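Oxysterol-binding protein homolog 1 (Saccharomyces cerevisiae, PDB 5H28) carries sterols and other lipids between membranes and, through its ankyrin repeat domain, the part described here, binds NVJ1, which targets it to the nucleus-vacuole junction. Local coordinates at residues A[197-203]-A[242-246]; A[176-180]-A[205-211]. All coordinates share one frame; numbering follows the deposited sequence.

Interaction 1 of 2, residues A[197-203]-A[242-246]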
loop_
_atom_site.group_PDB
_atom_site.type_symbol
_atom_site.label_atom_id
_atom_site.label_comp_id
_atom_site.label_asym_id
_atom_site.label_seq_id
_atom_site.Cartn_x
_atom_site.Cartn_y
_atom_site.Cartn_z
ATOM N N ARG A 197 21.442 -18.558 6.265
ATOM C CA ARG A 197 21.433 -19.807 5.509
ATOM C C ARG A 197 20.045 -20.451 5.435
ATOM O O ARG A 197 19.913 -21.673 5.327
ATOM C CB ARG A 197 22.472 -20.779 6.088
ATOM C CG ARG A 197 23.895 -20.234 5.976
ATOM C CD ARG A 197 24.946 -21.078 6.688
ATOM N NE ARG A 197 25.233 -22.341 6.012
ATOM C CZ ARG A 197 24.789 -23.527 6.417
ATOM N NH1 ARG A 197 25.105 -24.620 5.737
ATOM N NH2 ARG A 197 24.034 -23.619 7.503
ATOM N N ASP A 198 19.016 -19.608 5.490
ATOM C CA ASP A 198 17.622 -20.045 5.392
ATOM C C ASP A 198 17.290 -19.922 3.906
ATOM O O ASP A 198 16.836 -18.870 3.451
ATOM C CB ASP A 198 16.717 -19.114 6.205
ATOM C CG ASP A 198 15.259 -19.561 6.221
ATOM O OD1 ASP A 198 14.855 -20.367 5.357
ATOM O OD2 ASP A 198 14.508 -19.080 7.096
ATOM N N VAL A 199 17.518 -20.994 3.157
ATOM C CA VAL A 199 17.278 -20.973 1.714
ATOM C C VAL A 199 15.820 -20.758 1.315
ATOM O O VAL A 199 15.541 -20.052 0.343
ATOM C CB VAL A 199 17.803 -22.262 1.046
ATOM C CG1 VAL A 199 17.664 -22.160 -0.467
ATOM C CG2 VAL A 199 19.265 -22.479 1.417
ATOM N N ILE A 200 14.890 -21.353 2.050
ATOM C CA ILE A 200 13.481 -21.177 1.729
ATOM C C ILE A 200 13.104 -19.700 1.818
ATOM O O ILE A 200 12.427 -19.177 0.930
ATOM C CB ILE A 200 12.577 -22.011 2.668
ATOM C CG1 ILE A 200 12.753 -23.499 2.353
ATOM C CG2 ILE A 200 11.117 -21.597 2.507
ATOM C CD1 ILE A 200 11.914 -24.413 3.214
ATOM N N MET A 201 13.547 -19.021 2.873
ATOM C CA MET A 201 13.231 -17.604 3.003
ATOM C C MET A 201 13.899 -16.816 1.881
ATOM O O MET A 201 13.307 -15.883 1.337
ATOM C CB MET A 201 13.686 -17.057 4.357
ATOM C CG MET A 201 13.405 -15.560 4.540
ATOM S SD MET A 201 11.652 -15.113 4.409
ATOM C CE MET A 201 11.088 -15.593 6.032
ATOM N N CYS A 202 15.131 -17.182 1.535
ATOM C CA CYS A 202 15.823 -16.487 0.453
ATOM C C CYS A 202 15.011 -16.613 -0.837
ATOM O O CYS A 202 14.809 -15.626 -1.541
ATOM C CB CYS A 202 17.228 -17.059 0.242
ATOM S SG CYS A 202 18.426 -16.600 1.516
ATOM N N ARG A 203 14.542 -17.824 -1.139
ATOM C CA ARG A 203 13.746 -18.055 -2.343
ATOM C C ARG A 203 12.477 -17.210 -2.312
ATOM O O ARG A 203 12.099 -16.610 -3.318
ATOM C CB ARG A 203 13.370 -19.536 -2.465
ATOM C CG ARG A 203 14.533 -20.470 -2.753
ATOM C CD ARG A 203 14.062 -21.922 -2.766
ATOM N NE ARG A 203 15.171 -22.864 -2.911
ATOM C CZ ARG A 203 15.855 -23.055 -4.034
ATOM N NH1 ARG A 203 15.547 -22.373 -5.128
ATOM N NH2 ARG A 203 16.859 -23.919 -4.059
ATOM N N ILE A 242 23.913 -27.072 1.762
ATOM C CA ILE A 242 23.113 -25.856 1.881
ATOM C C ILE A 242 23.811 -24.670 1.224
ATOM O O ILE A 242 23.177 -23.864 0.547
ATOM C CB ILE A 242 22.820 -25.523 3.363
ATOM C CG1 ILE A 242 21.828 -26.542 3.930
ATOM C CG2 ILE A 242 22.266 -24.105 3.491
ATOM C CD1 ILE A 242 21.531 -26.355 5.403
ATOM N N ASP A 243 25.120 -24.579 1.419
ATOM C CA ASP A 243 25.903 -23.492 0.849
ATOM C C ASP A 243 25.925 -23.596 -0.670
ATOM O O ASP A 243 25.849 -22.587 -1.374
ATOM C CB ASP A 243 27.310 -23.548 1.427
ATOM C CG ASP A 243 27.296 -23.571 2.942
ATOM O OD1 ASP A 243 26.980 -22.526 3.547
ATOM O OD2 ASP A 243 27.572 -24.640 3.525
ATOM N N ILE A 244 26.024 -24.818 -1.175
ATOM C CA ILE A 244 26.022 -25.025 -2.613
ATOM C C ILE A 244 24.654 -24.626 -3.166
ATOM O O ILE A 244 24.566 -23.959 -4.198
ATOM C CB ILE A 244 26.321 -26.502 -2.965
ATOM C CG1 ILE A 244 27.769 -26.833 -2.593
ATOM C CG2 ILE A 244 26.083 -26.746 -4.447
ATOM C CD1 ILE A 244 28.133 -28.293 -2.765
ATOM N N GLU A 245 23.592 -25.028 -2.474
ATOM C CA GLU A 245 22.233 -24.704 -2.896
ATOM C C GLU A 245 22.049 -23.191 -2.940
ATOM O O GLU A 245 21.488 -22.643 -3.890
ATOM C CB GLU A 245 21.214 -25.308 -1.922
ATOM C CG GLU A 245 19.764 -25.192 -2.390
ATOM C CD GLU A 245 18.752 -25.648 -1.348
ATOM O OE1 GLU A 245 19.091 -26.510 -0.513
ATOM O OE2 GLU A 245 17.607 -25.152 -1.379
ATOM N N LEU A 246 22.535 -22.521 -1.903
ATOM C CA LEU A 246 22.423 -21.075 -1.796
ATOM C C LEU A 246 23.190 -20.364 -2.915
ATOM O O LEU A 246 22.702 -19.392 -3.497
ATOM C CB LEU A 246 22.935 -20.629 -0.425
ATOM C CG LEU A 246 22.620 -19.201 0.014
ATOM C CD1 LEU A 246 21.126 -18.945 -0.101
ATOM C CD2 LEU A 246 23.087 -18.999 1.447
HETATM O O HOH W 1 15.156 -24.504 -0.453
HETATM O O HOH W 2 19.438 -23.810 -5.542
#
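Arg197 and Asp243 meet because the arginine chain leaves the backbone with CG anti to the carbonyl carbon and then bends at chi3 (72°), which carries its guanidinium over Ile242 to Asp243. The contact lies in the ankyrin domain, where helix 199-207, within the predicted third repeat, packs beside helix 241-256. The helical parts, 199-203 and 242-246, run almost parallel, their axes 7° apart in direction. Arg197 NE gives a nearly straight bond to Asp243 OD1 at 3.0 Å, reaching the oxygen on its syn side, while NH1 makes a weak bond to OD2 of the same carboxylate. OD1 lies in the guanidinium plane, but the two flat groups are twisted 40° against each other. Ile242 CG2 rests over one guanidinium face, near the rim, so this residue supplies an apolar floor beside the ion pair. Replacing Arg197 by an alanine would probably leave Asp243 without this charged mate and strip Ile242 of the group lying over it. Arg197 also closes the preceding helix as the C-prime residue of a Schellman motif, and Asp198 N-caps the next one through a bond from Met201 N to its OD1.

Between the two ion pairs Val199 CG2 touches Ile242 CG2 at 4.0 Å; deeper, Cys202 SG lies 3.9 Å from Leu246 CD1, and Leu249 extends the apolar packing one turn along helix 241-256. In the second ion pair Glu245, extended beyond CG, runs past Val199 to Arg203. The carboxylate and guanidinium are nearly coplanar here, and one water bridges Arg203 NE and Glu245 OE2. A second water links Arg203 NH2 to the backbone oxygen of Glu245, while NH2 itself bonds Glu245 OE2 on its anti side at 3.0 Å.

Interaction 2 of 2, residues A[176-180]-A[205-211]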
loop_
_atom_site.group_PDB
_atom_site.type_symbol
_atom_site.label_atom_id
_atom_site.label_comp_id
_atom_site.label_asym_id
_atom_site.label_seq_id
_atom_site.Cartn_x
_atom_site.Cartn_y
_atom_site.Cartn_z
ATOM N N LEU A 176 7.646 0.530 1.504
ATOM C CA LEU A 176 8.515 -0.489 2.079
ATOM C C LEU A 176 9.324 -1.073 0.930
ATOM O O LEU A 176 8.788 -1.777 0.077
ATOM C CB LEU A 176 7.710 -1.603 2.758
ATOM C CG LEU A 176 8.572 -2.767 3.274
ATOM C CD1 LEU A 176 9.544 -2.260 4.338
ATOM C CD2 LEU A 176 7.686 -3.857 3.852
ATOM N N ASP A 177 10.613 -0.756 0.901
ATOM C CA ASP A 177 11.495 -1.245 -0.149
ATOM C C ASP A 177 12.228 -2.487 0.336
ATOM O O ASP A 177 13.099 -2.409 1.203
ATOM C CB ASP A 177 12.497 -0.152 -0.533
ATOM C CG ASP A 177 13.412 -0.564 -1.670
ATOM O OD1 ASP A 177 13.212 -1.652 -2.251
ATOM O OD2 ASP A 177 14.336 0.213 -1.985
ATOM N N ILE A 178 11.869 -3.631 -0.235
ATOM C CA ILE A 178 12.479 -4.899 0.140
ATOM C C ILE A 178 13.988 -4.865 -0.115
ATOM O O ILE A 178 14.747 -5.592 0.519
ATOM C CB ILE A 178 11.819 -6.074 -0.640
ATOM C CG1 ILE A 178 12.247 -7.415 -0.042
ATOM C CG2 ILE A 178 12.176 -5.996 -2.119
ATOM C CD1 ILE A 178 11.493 -8.596 -0.618
ATOM N N ASN A 179 14.418 -4.000 -1.030
ATOM C CA ASN A 179 15.835 -3.875 -1.354
ATOM C C ASN A 179 16.544 -2.732 -0.644
ATOM O O ASN A 179 17.740 -2.517 -0.842
ATOM C CB ASN A 179 16.009 -3.722 -2.864
ATOM C CG ASN A 179 15.643 -4.979 -3.608
ATOM O OD1 ASN A 179 16.184 -6.049 -3.334
ATOM N ND2 ASN A 179 14.716 -4.866 -4.554
ATOM N N GLY A 180 15.811 -2.002 0.189
ATOM C CA GLY A 180 16.408 -0.891 0.902
ATOM C C GLY A 180 16.970 -1.272 2.256
ATOM O O GLY A 180 16.700 -2.354 2.776
ATOM N N LEU A 205 11.951 -14.395 -0.681
ATOM C CA LEU A 205 12.299 -12.993 -0.853
ATOM C C LEU A 205 12.592 -12.665 -2.312
ATOM O O LEU A 205 12.131 -11.646 -2.828
ATOM C CB LEU A 205 13.499 -12.646 0.032
ATOM C CG LEU A 205 13.210 -12.673 1.538
ATOM C CD1 LEU A 205 14.517 -12.606 2.303
ATOM C CD2 LEU A 205 12.287 -11.514 1.916
ATOM N N LEU A 206 13.343 -13.535 -2.982
ATOM C CA LEU A 206 13.677 -13.324 -4.384
ATOM C C LEU A 206 12.419 -13.290 -5.241
ATOM O O LEU A 206 12.307 -12.471 -6.152
ATOM C CB LEU A 206 14.610 -14.432 -4.886
ATOM C CG LEU A 206 16.109 -14.302 -4.592
ATOM C CD1 LEU A 206 16.693 -13.167 -5.408
ATOM C CD2 LEU A 206 16.342 -14.065 -3.124
ATOM N N GLU A 207 11.466 -14.168 -4.947
ATOM C CA GLU A 207 10.235 -14.201 -5.727
ATOM C C GLU A 207 9.343 -12.996 -5.444
ATOM O O GLU A 207 8.416 -12.713 -6.203
ATOM C CB GLU A 207 9.464 -15.506 -5.476
ATOM C CG GLU A 207 9.042 -15.746 -4.040
ATOM C CD GLU A 207 8.209 -17.007 -3.884
ATOM O OE1 GLU A 207 7.086 -17.049 -4.428
ATOM O OE2 GLU A 207 8.682 -17.956 -3.219
ATOM N N HIS A 208 9.626 -12.282 -4.359
ATOM C CA HIS A 208 8.838 -11.105 -4.017
ATOM C C HIS A 208 9.543 -9.776 -4.264
ATOM O O HIS A 208 9.196 -8.762 -3.661
ATOM C CB HIS A 208 8.356 -11.181 -2.567
ATOM C CG HIS A 208 7.241 -12.156 -2.361
ATOM N ND1 HIS A 208 7.439 -13.518 -2.333
ATOM C CD2 HIS A 208 5.906 -11.967 -2.236
ATOM C CE1 HIS A 208 6.274 -14.128 -2.202
ATOM N NE2 HIS A 208 5.327 -13.209 -2.141
ATOM N N GLY A 209 10.540 -9.781 -5.145
ATOM C CA GLY A 209 11.222 -8.541 -5.467
ATOM C C GLY A 209 12.658 -8.339 -5.030
ATOM O O GLY A 209 13.313 -7.419 -5.515
ATOM N N ALA A 210 13.161 -9.172 -4.121
ATOM C CA ALA A 210 14.539 -9.016 -3.666
ATOM C C ALA A 210 15.477 -9.122 -4.863
ATOM O O ALA A 210 15.366 -10.045 -5.668
ATOM C CB ALA A 210 14.878 -10.077 -2.631
ATOM N N ASP A 211 16.404 -8.174 -4.964
ATOM C CA ASP A 211 17.360 -8.117 -6.068
ATOM C C ASP A 211 18.757 -8.618 -5.680
ATOM O O ASP A 211 19.374 -8.096 -4.755
ATOM C CB ASP A 211 17.424 -6.670 -6.579
ATOM C CG ASP A 211 18.514 -6.446 -7.612
ATOM O OD1 ASP A 211 18.930 -7.416 -8.277
ATOM O OD2 ASP A 211 18.942 -5.283 -7.770
HETATM O O HOH W 3 18.358 -7.216 -2.112
#
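Ile178 and Asn179, neighbours in a type I turn, carry most of this contact, one by apolar packing and the other by its amide. Ile178 holds CG1 anti to the backbone N (chi1 -168°), which extends this branch toward the end of helix 199-207, where CD1 meets Leu205 CD2 at 3.9 Å and also approaches Ala210 CB. Its other branch, CG2, lies against the backbone of Gly209, 3.8 Å from the carbonyl carbon of that residue. Val189 of helix 189-196 touches both Ile178 and Leu205.

Asn179 uses both polar atoms of its amide. OD1 accepts from Asp211 N at 2.7 Å, with the donor tilted 18° from the carbonyl plane, and ND2 donates to Gly209 O at 3.1 Å from above the plane of that carbonyl. These two bonds fix which way round the amide lies. A water adds a second bond at OD1, the third of the amide, and links it to Asp211 O. An Asx turn, in which Asp177 OD1 accepts from Asn179 N, sets Asn179 against the backbone at the Schellman motif that ends helix 199-207, with Gly209, of positive phi, as its C-prime residue.

In the fold
Both interactions use helix 199-207 of the ankyrin domain: interaction 1 takes its beginning and interaction 2 its end, with centres about 16 Å apart. Each is partly buried, yet interaction 1 lies farther from the centre of the chain and includes exposed residues, whereas none of the touching residues of interaction 2 is exposed. The chemistry follows these places. Two helices lie side by side in interaction 1, joined by ion pairs and by apolar side chains; in interaction 2 a loop meets a helix end, and an uncharged amide bonds to the backbone. A Schellman motif occurs in both, ending helix 189-196 in one and helix 199-207 in the other.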